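Local coordinates for mannosylglycerate hydrolase MGH1-like glycoside hydrolase domain-containing protein (Thermus thermophilus HB8, PDB 4WVC) that probably hydrolyses mannosylglycerate, a solute made by thermophiles under osmotic stress, to mannose and glycerate, and also splits glucosylglycerate to glucose and glycerate, at residues Trp32-Ala37 and Thr102-Val107; Glu196-Lys201 and Gly347-Gly352; Gly26-Gln31 and Arg79-Gly84. All blocks are in the same frame, centred on the assembly; numbering follows the deposited sequence.

Contact 1: Trp32-Ala37 and Thr102-Val107; sequences WLWDSA and TQPPVV. With DGY ((2R)-2,3-dihydroxypropanoic acid), chain E; TRS (2-amino-2-hydroxymethyl-propane-1,3-diol), chain D.
Gln103 uses one end of its side-chain amide on the backbone of Trp34, at the start of helix 33-43, and the other on a bound Tris molecule, probably from the crystallisation liquor. Gln103 OE1 accepts the backbone N-H of Trp34 at 3.0 Å, almost straight (172° at the hydrogen), the donor tilted 22° from the carbonyl plane. This bond fixes the amide with NE2 facing the pocket, and Gln103 NE2 donates to Tris O1 at 2.9 Å. That O1 donates to Asp35 OD1 at 2.7 Å and accepts from Trp34 NE1, while Trp32 NE1 gives its hydrogen to O4 of the bound glycerate at 3.0 Å. Trp32 to Asp35 and Gln103 probably belong to the substrate site of this family 63 glycoside hydrolase, so the first turn of the helix and the loop leading into helix 107-117 would line the pocket. In a CH-pi contact, Pro104 CG lies over the six-membered ring of Trp34, 4.1 Å from its centroid. Deeper in, the packing is aliphatic. Leu33, its CG anti to the backbone N (chi1 -173°), slides past Gln103 CB and brings CD2 to Val107 CG2. Small Ala37 allows a tight 3.5 Å between its CB and Val106 CG1.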
loop_
_atom_site.group_PDB
_atom_site.type_symbol
_atom_site.label_atom_id
_atom_site.label_comp_id
_atom_site.label_asym_id
_atom_site.label_seq_id
_atom_site.Cartn_x
_atom_site.Cartn_y
_atom_site.Cartn_z
ATOM N N TRP A 32 -27.057 20.398 8.851
ATOM C CA TRP A 32 -25.618 20.384 8.552
ATOM C C TRP A 32 -25.209 19.074 7.864
ATOM O O TRP A 32 -25.789 17.995 8.116
ATOM C CB TRP A 32 -24.785 20.620 9.811
ATOM C CG TRP A 32 -24.360 22.034 10.038
ATOM C CD1 TRP A 32 -23.111 22.556 9.825
ATOM C CD2 TRP A 32 -25.155 23.096 10.543
ATOM N NE1 TRP A 32 -23.093 23.887 10.153
ATOM C CE2 TRP A 32 -24.335 24.241 10.599
ATOM C CE3 TRP A 32 -26.501 23.202 10.947
ATOM C CZ2 TRP A 32 -24.810 25.476 11.040
ATOM C CZ3 TRP A 32 -26.960 24.424 11.389
ATOM C CH2 TRP A 32 -26.124 25.540 11.430
ATOM N N LEU A 33 -24.216 19.182 6.989
ATOM C CA LEU A 33 -23.772 18.070 6.158
ATOM C C LEU A 33 -23.173 16.898 6.963
ATOM O O LEU A 33 -23.761 15.805 6.971
ATOM C CB LEU A 33 -22.760 18.558 5.098
ATOM C CG LEU A 33 -22.278 17.572 4.018
ATOM C CD1 LEU A 33 -21.745 18.363 2.829
ATOM C CD2 LEU A 33 -21.194 16.631 4.523
ATOM N N TRP A 34 -22.012 17.075 7.604
ATOM C CA TRP A 34 -21.393 15.909 8.285
ATOM C C TRP A 34 -22.087 15.599 9.578
ATOM O O TRP A 34 -22.038 14.479 10.018
ATOM C CB TRP A 34 -19.877 15.999 8.466
ATOM C CG TRP A 34 -19.317 16.906 9.534
ATOM C CD1 TRP A 34 -19.869 18.049 10.032
ATOM C CD2 TRP A 34 -18.036 16.769 10.167
ATOM N NE1 TRP A 34 -19.023 18.617 10.955
ATOM C CE2 TRP A 34 -17.895 17.842 11.062
ATOM C CE3 TRP A 34 -17.010 15.827 10.083
ATOM C CZ2 TRP A 34 -16.761 18.002 11.832
ATOM C CZ3 TRP A 34 -15.891 15.986 10.864
ATOM C CH2 TRP A 34 -15.766 17.053 11.719
ATOM N N ASP A 35 -22.784 16.587 10.150
ATOM C CA ASP A 35 -23.684 16.331 11.283
ATOM C C ASP A 35 -24.713 15.308 10.888
ATOM O O ASP A 35 -24.877 14.314 11.584
ATOM C CB ASP A 35 -24.375 17.609 11.808
ATOM C CG ASP A 35 -23.408 18.574 12.497
ATOM O OD1 ASP A 35 -22.519 19.102 11.784
ATOM O OD2 ASP A 35 -23.539 18.813 13.741
ATOM N N SER A 36 -25.392 15.518 9.763
ATOM C CA SER A 36 -26.472 14.598 9.351
ATOM C C SER A 36 -26.020 13.184 9.033
ATOM O O SER A 36 -26.809 12.237 9.192
ATOM C CB SER A 36 -27.280 15.163 8.177
ATOM O OG SER A 36 -28.204 16.161 8.619
ATOM N N ALA A 37 -24.761 13.018 8.609
ATOM C CA ALA A 37 -24.235 11.689 8.293
ATOM C C ALA A 37 -24.047 10.860 9.565
ATOM O O ALA A 37 -24.505 9.732 9.647
ATOM C CB ALA A 37 -22.922 11.795 7.505
ATOM N N THR A 102 -18.692 23.520 1.333
ATOM C CA THR A 102 -18.975 22.107 1.612
ATOM C C THR A 102 -18.427 21.707 2.996
ATOM O O THR A 102 -18.030 22.560 3.780
ATOM C CB THR A 102 -18.484 21.186 0.470
ATOM O OG1 THR A 102 -18.964 19.861 0.678
ATOM C CG2 THR A 102 -16.952 21.122 0.376
ATOM N N GLN A 103 -18.516 20.428 3.325
ATOM C CA GLN A 103 -18.044 19.905 4.592
ATOM C C GLN A 103 -17.467 18.499 4.405
ATOM O O GLN A 103 -17.578 17.928 3.322
ATOM C CB GLN A 103 -19.179 19.895 5.637
ATOM C CG GLN A 103 -18.971 20.870 6.777
ATOM C CD GLN A 103 -19.990 20.696 7.892
ATOM O OE1 GLN A 103 -20.903 19.847 7.832
ATOM N NE2 GLN A 103 -19.805 21.452 8.947
ATOM N N PRO A 104 -16.858 17.919 5.467
ATOM C CA PRO A 104 -16.124 16.679 5.214
ATOM C C PRO A 104 -17.016 15.591 4.665
ATOM O O PRO A 104 -18.079 15.331 5.229
ATOM C CB PRO A 104 -15.576 16.325 6.578
ATOM C CG PRO A 104 -15.375 17.655 7.232
ATOM C CD PRO A 104 -16.565 18.461 6.802
ATOM N N PRO A 105 -16.613 14.969 3.551
ATOM C CA PRO A 105 -17.512 14.054 2.830
ATOM C C PRO A 105 -17.579 12.662 3.447
ATOM O O PRO A 105 -17.264 11.652 2.793
ATOM C CB PRO A 105 -16.884 14.000 1.433
ATOM C CG PRO A 105 -15.422 14.138 1.697
ATOM C CD PRO A 105 -15.334 15.130 2.837
ATOM N N VAL A 106 -17.999 12.596 4.703
ATOM C CA VAL A 106 -18.136 11.301 5.404
ATOM C C VAL A 106 -19.361 10.487 4.943
ATOM O O VAL A 106 -19.503 9.328 5.320
ATOM C CB VAL A 106 -18.162 11.504 6.939
ATOM C CG1 VAL A 106 -19.450 12.165 7.390
ATOM C CG2 VAL A 106 -17.977 10.191 7.686
ATOM N N VAL A 107 -20.199 11.063 4.081
ATOM C CA VAL A 107 -21.505 10.494 3.733
ATOM C C VAL A 107 -21.464 9.090 3.095
ATOM O O VAL A 107 -22.242 8.228 3.485
ATOM C CB VAL A 107 -22.345 11.423 2.805
ATOM C CG1 VAL A 107 -23.745 10.843 2.600
ATOM C CG2 VAL A 107 -22.450 12.836 3.356
HETATM C C1 DGY E . -20.945 27.316 13.198
HETATM O O1 DGY E . -20.251 27.334 14.261
HETATM O O2 DGY E . -21.667 28.259 12.800
HETATM C C2 DGY E . -20.917 26.092 12.338
HETATM O O3 DGY E . -19.820 25.258 12.743
HETATM C C3 DGY E . -20.776 26.496 10.871
HETATM O O4 DGY E . -20.442 25.356 10.066
HETATM C C TRS D . -20.461 21.693 13.769
HETATM C C1 TRS D . -20.548 22.344 12.424
HETATM C C2 TRS D . -21.445 21.957 14.856
HETATM C C3 TRS D . -19.471 20.483 13.800
HETATM N N TRS D . -19.475 22.682 14.324
HETATM O O1 TRS D . -20.905 21.206 11.623
HETATM O O2 TRS D . -22.378 20.883 14.697
HETATM O O3 TRS D . -18.229 20.989 13.301
#

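Contact 2: Glu196-Lys201 and Gly347-Gly352; sequences EERPRK and GRYWRG. With DGY ((2R)-2,3-dihydroxypropanoic acid), chain E.
The guanidinium of Arg348 lies between Glu196 and Arg200, with a carbonyl on one face and an arginine on the other. Glu196 O stands over the centre of the first face, 3.2 Å from Arg348 CZ, and Arg200 NE sits over the opposite face, 3.6 Å from Arg348 CZ, the two guanidinium planes 48° apart. At the edge, close to the plane, Arg348 NH1 donates to Arg198 O at 2.8 Å, approaching almost in line with the C=O. With CG anti to the backbone N (chi1 -164°), the chain runs extended past Glu196 O and Arg198 O, and the bend at chi3 then sets the guanidinium between Glu196 O and Arg200. Glu345 forms salt bridges with both Arg348 and Arg200, which should offset the closeness of two positive charges.

Next in sequence, Tyr349 points its ring at Pro199 and Arg198. Pro199 CG meets Tyr349 CD2 at 3.6 Å, and the Arg198 guanidinium makes an off-centre cation-pi contact, CZ lying 4.4 Å from the ring centroid with the planes 48° apart. Asp189 holds Arg198 NE by a salt bridge, steadying the bent chain.

Both Arg198 and Tyr349 probably belong to the substrate site, and Arg198 NH2 donates to glycerate O1 at 2.7 Å. A positive guanidinium braced by an aromatic ring suits this place, because the glycerate half of the substrate brings a carboxylate whose charge it would balance.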
loop_
_atom_site.group_PDB
_atom_site.type_symbol
_atom_site.label_atom_id
_atom_site.label_comp_id
_atom_site.label_asym_id
_atom_site.label_seq_id
_atom_site.Cartn_x
_atom_site.Cartn_y
_atom_site.Cartn_z
ATOM N N GLU A 196 -16.422 32.362 25.551
ATOM C CA GLU A 196 -15.114 31.727 25.773
ATOM C C GLU A 196 -15.042 30.303 25.190
ATOM O O GLU A 196 -13.969 29.796 24.989
ATOM C CB GLU A 196 -14.742 31.734 27.274
ATOM C CG GLU A 196 -15.564 30.790 28.164
ATOM C CD GLU A 196 -16.706 31.470 28.925
ATOM O OE1 GLU A 196 -17.288 32.474 28.436
ATOM O OE2 GLU A 196 -17.037 30.975 30.028
ATOM N N GLU A 197 -16.193 29.673 24.941
ATOM C CA GLU A 197 -16.256 28.334 24.325
ATOM C C GLU A 197 -16.359 28.338 22.793
ATOM O O GLU A 197 -16.284 27.285 22.168
ATOM C CB GLU A 197 -17.436 27.558 24.904
ATOM C CG GLU A 197 -17.301 27.336 26.402
ATOM C CD GLU A 197 -18.552 26.770 27.058
ATOM O OE1 GLU A 197 -19.416 26.189 26.376
ATOM O OE2 GLU A 197 -18.647 26.897 28.291
ATOM N N ARG A 198 -16.502 29.527 22.210
ATOM C CA ARG A 198 -16.718 29.727 20.777
ATOM C C ARG A 198 -15.546 30.458 20.143
ATOM O O ARG A 198 -14.638 30.903 20.839
ATOM C CB ARG A 198 -17.971 30.570 20.600
ATOM C CG ARG A 198 -19.233 29.909 21.112
ATOM C CD ARG A 198 -19.624 28.736 20.242
ATOM N NE ARG A 198 -19.761 29.119 18.838
ATOM C CZ ARG A 198 -20.013 28.278 17.829
ATOM N NH1 ARG A 198 -20.180 26.991 18.048
ATOM N NH2 ARG A 198 -20.134 28.752 16.590
ATOM N N PRO A 199 -15.545 30.594 18.812
ATOM C CA PRO A 199 -14.431 31.365 18.220
ATOM C C PRO A 199 -14.462 32.857 18.572
ATOM O O PRO A 199 -15.514 33.422 18.842
ATOM C CB PRO A 199 -14.623 31.165 16.714
ATOM C CG PRO A 199 -15.464 29.942 16.588
ATOM C CD PRO A 199 -16.377 29.965 17.777
ATOM N N ARG A 200 -13.291 33.469 18.568
ATOM C CA ARG A 200 -13.147 34.870 18.899
ATOM C C ARG A 200 -13.585 35.704 17.715
ATOM O O ARG A 200 -13.759 35.186 16.614
ATOM C CB ARG A 200 -11.699 35.154 19.264
ATOM C CG ARG A 200 -11.252 34.391 20.494
ATOM C CD ARG A 200 -9.814 34.685 20.853
ATOM N NE ARG A 200 -9.513 34.222 22.213
ATOM C CZ ARG A 200 -8.360 33.690 22.608
ATOM N NH1 ARG A 200 -7.374 33.491 21.734
ATOM N NH2 ARG A 200 -8.195 33.322 23.876
ATOM N N LYS A 201 -13.770 37.003 17.928
ATOM C CA LYS A 201 -14.327 37.858 16.886
ATOM C C LYS A 201 -13.377 37.963 15.700
ATOM O O LYS A 201 -13.832 37.947 14.561
ATOM C CB LYS A 201 -14.604 39.259 17.463
ATOM C CG LYS A 201 -15.308 40.277 16.550
ATOM C CD LYS A 201 -15.473 41.666 17.177
ATOM C CE LYS A 201 -14.146 42.358 17.466
ATOM N NZ LYS A 201 -13.334 42.621 16.244
ATOM N N GLY A 347 -11.476 24.584 26.811
ATOM C CA GLY A 347 -12.904 24.821 26.619
ATOM C C GLY A 347 -13.328 25.424 25.276
ATOM O O GLY A 347 -14.517 25.439 24.976
ATOM N N ARG A 348 -12.378 25.895 24.458
ATOM C CA ARG A 348 -12.699 26.695 23.253
ATOM C C ARG A 348 -12.721 25.912 21.914
ATOM O O ARG A 348 -11.812 26.044 21.064
ATOM C CB ARG A 348 -11.749 27.895 23.138
ATOM C CG ARG A 348 -12.234 28.985 22.178
ATOM C CD ARG A 348 -11.206 30.104 22.021
ATOM N NE ARG A 348 -11.127 30.996 23.193
ATOM C CZ ARG A 348 -12.028 31.941 23.512
ATOM N NH1 ARG A 348 -13.110 32.151 22.779
ATOM N NH2 ARG A 348 -11.838 32.699 24.579
ATOM N N TYR A 349 -13.784 25.121 21.759
ATOM C CA TYR A 349 -14.243 24.579 20.470
ATOM C C TYR A 349 -13.335 23.474 19.879
ATOM O O TYR A 349 -13.393 22.329 20.326
ATOM C CB TYR A 349 -14.490 25.745 19.491
ATOM C CG TYR A 349 -15.589 25.581 18.456
ATOM C CD1 TYR A 349 -16.640 24.692 18.653
ATOM C CD2 TYR A 349 -15.633 26.400 17.323
ATOM C CE1 TYR A 349 -17.665 24.573 17.738
ATOM C CE2 TYR A 349 -16.672 26.289 16.401
ATOM C CZ TYR A 349 -17.698 25.371 16.627
ATOM O OH TYR A 349 -18.761 25.193 15.737
ATOM N N TRP A 350 -12.512 23.803 18.881
ATOM C CA TRP A 350 -11.617 22.818 18.252
ATOM C C TRP A 350 -10.147 23.097 18.616
ATOM O O TRP A 350 -9.228 22.622 17.960
ATOM C CB TRP A 350 -11.818 22.814 16.735
ATOM C CG TRP A 350 -13.116 22.238 16.315
ATOM C CD1 TRP A 350 -14.240 22.906 16.005
ATOM C CD2 TRP A 350 -13.403 20.861 16.111
ATOM N NE1 TRP A 350 -15.247 22.041 15.648
ATOM C CE2 TRP A 350 -14.758 20.771 15.709
ATOM C CE3 TRP A 350 -12.650 19.680 16.240
ATOM C CZ2 TRP A 350 -15.381 19.560 15.444
ATOM C CZ3 TRP A 350 -13.278 18.471 15.971
ATOM C CH2 TRP A 350 -14.631 18.421 15.578
ATOM N N ARG A 351 -9.933 23.858 19.680
ATOM C CA ARG A 351 -8.581 24.161 20.140
ATOM C C ARG A 351 -8.212 23.390 21.420
ATOM O O ARG A 351 -7.339 23.827 22.194
ATOM C CB ARG A 351 -8.422 25.682 20.334
ATOM C CG ARG A 351 -8.826 26.503 19.123
ATOM C CD ARG A 351 -8.827 28.023 19.376
ATOM N NE ARG A 351 -7.473 28.577 19.372
ATOM C CZ ARG A 351 -6.791 28.935 18.283
ATOM N NH1 ARG A 351 -7.300 28.791 17.071
ATOM N NH2 ARG A 351 -5.573 29.409 18.413
ATOM N N GLY A 352 -8.853 22.244 21.654
ATOM C CA GLY A 352 -8.550 21.434 22.827
ATOM C C GLY A 352 -9.611 20.460 23.270
ATOM O O GLY A 352 -9.282 19.352 23.664
HETATM C C1 DGY E . -20.945 27.316 13.198
HETATM O O1 DGY E . -20.251 27.334 14.261
HETATM O O2 DGY E . -21.667 28.259 12.800
HETATM C C2 DGY E . -20.917 26.092 12.338
HETATM O O3 DGY E . -19.820 25.258 12.743
HETATM C C3 DGY E . -20.776 26.496 10.871
HETATM O O4 DGY E . -20.442 25.356 10.066
#

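Contact 3: Gly26-Gln31 and Arg79-Gly84; sequences GLYPYQ and RDYFPG. With DGY ((2R)-2,3-dihydroxypropanoic acid), chain E.
The glycerate end of the substrate pocket is walled here by two loops, one leading into strand 31-32 and the other running from strand 72-73 to helix 85-88. Tyr81 carries most of the contact. Its CB packs against Tyr30 CE2 at 3.5 Å and against Pro29 CD at 3.6 Å, the Pro29 and Tyr81 side chains crossing at about a right angle. The Tyr30 and Tyr81 rings are almost perpendicular, their planes at 88°. With CG anti to the backbone N (chi1 -177°), the Tyr81 ring reaches inward past the backbone of Leu27, whose O lies at the ring edge, 3.4 Å from Tyr81 CD1. Tyr28 CD1 comes within 4.3 Å of Tyr81 CE1, and Trp32 meets both of these rings edge-to-face. Further along, the backbones are joined through a water that donates to Leu27 O and to Asp80 O, and Asp80 CB rests on Gly26 O.

At its far end, Tyr81 OH donates to carboxylate oxygen O2 of the bound glycerate over a short 2.5 Å. Were Tyr81 an alanine, that oxygen would probably lose this donor and a gap would open where the ring had lain beside Tyr30 and Leu27 O. Tyr28 turns its ring edge toward the same carboxylate, while its OH is hydrogen-bonded to Glu393, probably the proton acceptor. Tyrosine thus serves twice: its carbons fill the wall, and its hydroxyl is a donor suited to a ligand that is probably anionic.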
loop_
_atom_site.group_PDB
_atom_site.type_symbol
_atom_site.label_atom_id
_atom_site.label_comp_id
_atom_site.label_asym_id
_atom_site.label_seq_id
_atom_site.Cartn_x
_atom_site.Cartn_y
_atom_site.Cartn_z
ATOM N N GLY A 26 -31.869 25.839 18.318
ATOM C CA GLY A 26 -31.448 27.244 18.414
ATOM C C GLY A 26 -30.039 27.555 17.935
ATOM O O GLY A 26 -29.846 28.355 17.002
ATOM N N LEU A 27 -29.045 26.951 18.582
ATOM C CA LEU A 27 -27.647 27.133 18.186
ATOM C C LEU A 27 -27.450 26.781 16.701
ATOM O O LEU A 27 -26.854 27.550 15.948
ATOM C CB LEU A 27 -26.724 26.274 19.065
ATOM C CG LEU A 27 -25.206 26.266 18.766
ATOM C CD1 LEU A 27 -24.553 27.664 18.784
ATOM C CD2 LEU A 27 -24.509 25.343 19.742
ATOM N N TYR A 28 -27.975 25.630 16.293
ATOM C CA TYR A 28 -27.811 25.114 14.934
ATOM C C TYR A 28 -29.171 24.698 14.382
ATOM O O TYR A 28 -29.482 23.503 14.294
ATOM C CB TYR A 28 -26.888 23.899 14.956
ATOM C CG TYR A 28 -25.475 24.162 15.441
ATOM C CD1 TYR A 28 -24.670 25.145 14.855
ATOM C CD2 TYR A 28 -24.924 23.387 16.453
ATOM C CE1 TYR A 28 -23.372 25.369 15.304
ATOM C CE2 TYR A 28 -23.627 23.596 16.897
ATOM C CZ TYR A 28 -22.858 24.591 16.323
ATOM O OH TYR A 28 -21.566 24.748 16.763
ATOM N N PRO A 29 -30.008 25.684 14.017
ATOM C CA PRO A 29 -31.406 25.429 13.649
ATOM C C PRO A 29 -31.633 25.016 12.186
ATOM O O PRO A 29 -32.674 25.356 11.618
ATOM C CB PRO A 29 -32.056 26.800 13.898
ATOM C CG PRO A 29 -30.987 27.773 13.519
ATOM C CD PRO A 29 -29.660 27.110 13.864
ATOM N N TYR A 30 -30.680 24.304 11.578
ATOM C CA TYR A 30 -30.706 23.992 10.148
ATOM C C TYR A 30 -30.123 22.592 9.931
ATOM O O TYR A 30 -29.663 21.959 10.877
ATOM C CB TYR A 30 -29.890 25.023 9.352
ATOM C CG TYR A 30 -30.321 26.494 9.471
ATOM C CD1 TYR A 30 -31.578 26.917 9.052
ATOM C CD2 TYR A 30 -29.433 27.468 9.935
ATOM C CE1 TYR A 30 -31.961 28.254 9.138
ATOM C CE2 TYR A 30 -29.800 28.807 10.020
ATOM C CZ TYR A 30 -31.068 29.201 9.624
ATOM O OH TYR A 30 -31.430 30.541 9.700
ATOM N N GLN A 31 -30.114 22.101 8.704
ATOM C CA GLN A 31 -29.419 20.832 8.432
ATOM C C GLN A 31 -27.944 21.056 8.107
ATOM O O GLN A 31 -27.632 21.807 7.198
ATOM C CB GLN A 31 -30.065 20.078 7.265
ATOM C CG GLN A 31 -29.519 18.676 7.113
ATOM C CD GLN A 31 -30.278 17.882 6.093
ATOM O OE1 GLN A 31 -30.899 18.442 5.208
ATOM N NE2 GLN A 31 -30.250 16.560 6.224
ATOM N N ARG A 79 -33.989 33.369 13.286
ATOM C CA ARG A 79 -33.105 34.479 13.665
ATOM C C ARG A 79 -31.993 34.024 14.609
ATOM O O ARG A 79 -31.118 34.803 14.992
ATOM C CB ARG A 79 -33.893 35.611 14.334
ATOM C CG ARG A 79 -34.818 36.379 13.386
ATOM C CD ARG A 79 -34.125 37.553 12.700
ATOM N NE ARG A 79 -34.991 38.129 11.661
ATOM C CZ ARG A 79 -36.010 38.967 11.879
ATOM N NH1 ARG A 79 -36.320 39.368 13.107
ATOM N NH2 ARG A 79 -36.737 39.404 10.852
ATOM N N ASP A 80 -32.020 32.747 14.957
ATOM C CA ASP A 80 -31.147 32.205 15.983
ATOM C C ASP A 80 -29.710 31.959 15.479
ATOM O O ASP A 80 -28.810 31.742 16.278
ATOM C CB ASP A 80 -31.734 30.885 16.530
ATOM C CG ASP A 80 -32.967 31.095 17.434
ATOM O OD1 ASP A 80 -33.009 32.077 18.201
ATOM O OD2 ASP A 80 -33.877 30.243 17.398
ATOM N N TYR A 81 -29.506 31.963 14.165
ATOM C CA TYR A 81 -28.207 31.619 13.595
ATOM C C TYR A 81 -27.673 32.683 12.661
ATOM O O TYR A 81 -28.385 33.173 11.787
ATOM C CB TYR A 81 -28.267 30.277 12.856
ATOM C CG TYR A 81 -26.929 29.848 12.313
ATOM C CD1 TYR A 81 -26.034 29.143 13.113
ATOM C CD2 TYR A 81 -26.537 30.178 10.999
ATOM C CE1 TYR A 81 -24.798 28.764 12.626
ATOM C CE2 TYR A 81 -25.299 29.800 10.508
ATOM C CZ TYR A 81 -24.435 29.102 11.325
ATOM O OH TYR A 81 -23.206 28.717 10.861
ATOM N N PHE A 82 -26.388 32.984 12.826
ATOM C CA PHE A 82 -25.646 33.822 11.895
ATOM C C PHE A 82 -24.293 33.151 11.529
ATOM O O PHE A 82 -23.554 32.719 12.426
ATOM C CB PHE A 82 -25.446 35.200 12.531
ATOM C CG PHE A 82 -24.608 36.129 11.718
ATOM C CD1 PHE A 82 -23.231 36.043 11.773
ATOM C CD2 PHE A 82 -25.194 37.092 10.913
ATOM C CE1 PHE A 82 -22.444 36.890 11.033
ATOM C CE2 PHE A 82 -24.413 37.943 10.160
ATOM C CZ PHE A 82 -23.031 37.827 10.206
ATOM N N PRO A 83 -23.940 33.109 10.211
ATOM C CA PRO A 83 -24.642 33.771 9.098
ATOM C C PRO A 83 -25.686 32.884 8.448
ATOM O O PRO A 83 -25.378 31.772 8.046
ATOM C CB PRO A 83 -23.511 34.125 8.113
ATOM C CG PRO A 83 -22.290 33.415 8.597
ATOM C CD PRO A 83 -22.671 32.526 9.749
ATOM N N GLY A 84 -26.920 33.385 8.372
ATOM C CA GLY A 84 -28.051 32.649 7.781
ATOM C C GLY A 84 -28.214 32.877 6.281
ATOM O O GLY A 84 -27.399 33.581 5.672
HETATM C C1 DGY E . -20.945 27.316 13.198
HETATM O O1 DGY E . -20.251 27.334 14.261
HETATM O O2 DGY E . -21.667 28.259 12.800
HETATM C C2 DGY E . -20.917 26.092 12.338
HETATM O O3 DGY E . -19.820 25.258 12.743
HETATM C C3 DGY E . -20.776 26.496 10.871
HETATM O O4 DGY E . -20.442 25.356 10.066
HETATM O O HOH W 1 -26.665 30.016 16.466
#

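Overall arrangement
All three contacts touch the bound glycerate, yet they sit at different depths. Contact 1 is fully buried, its centre about 6 Å from the centre of the chain, and its first segment lies on a helix, 33-43; contacts 2 and 3 have their centres about 17 and 18 Å out, are partly buried and join mainly loops. Their chemistry follows: amide and aliphatic packing in contact 1, arginines and a cation-pi pair in contact 2, tyrosines, proline and a bridging water in contact 3. Contacts 1 and 3 use neighbouring parts of the chain, since Gly26-Gln31 runs straight into Trp32-Ala37. Contact 2 comes from later sequence and meets contact 3 where Tyr28 OH approaches Arg198 NH1 and Tyr349 OH.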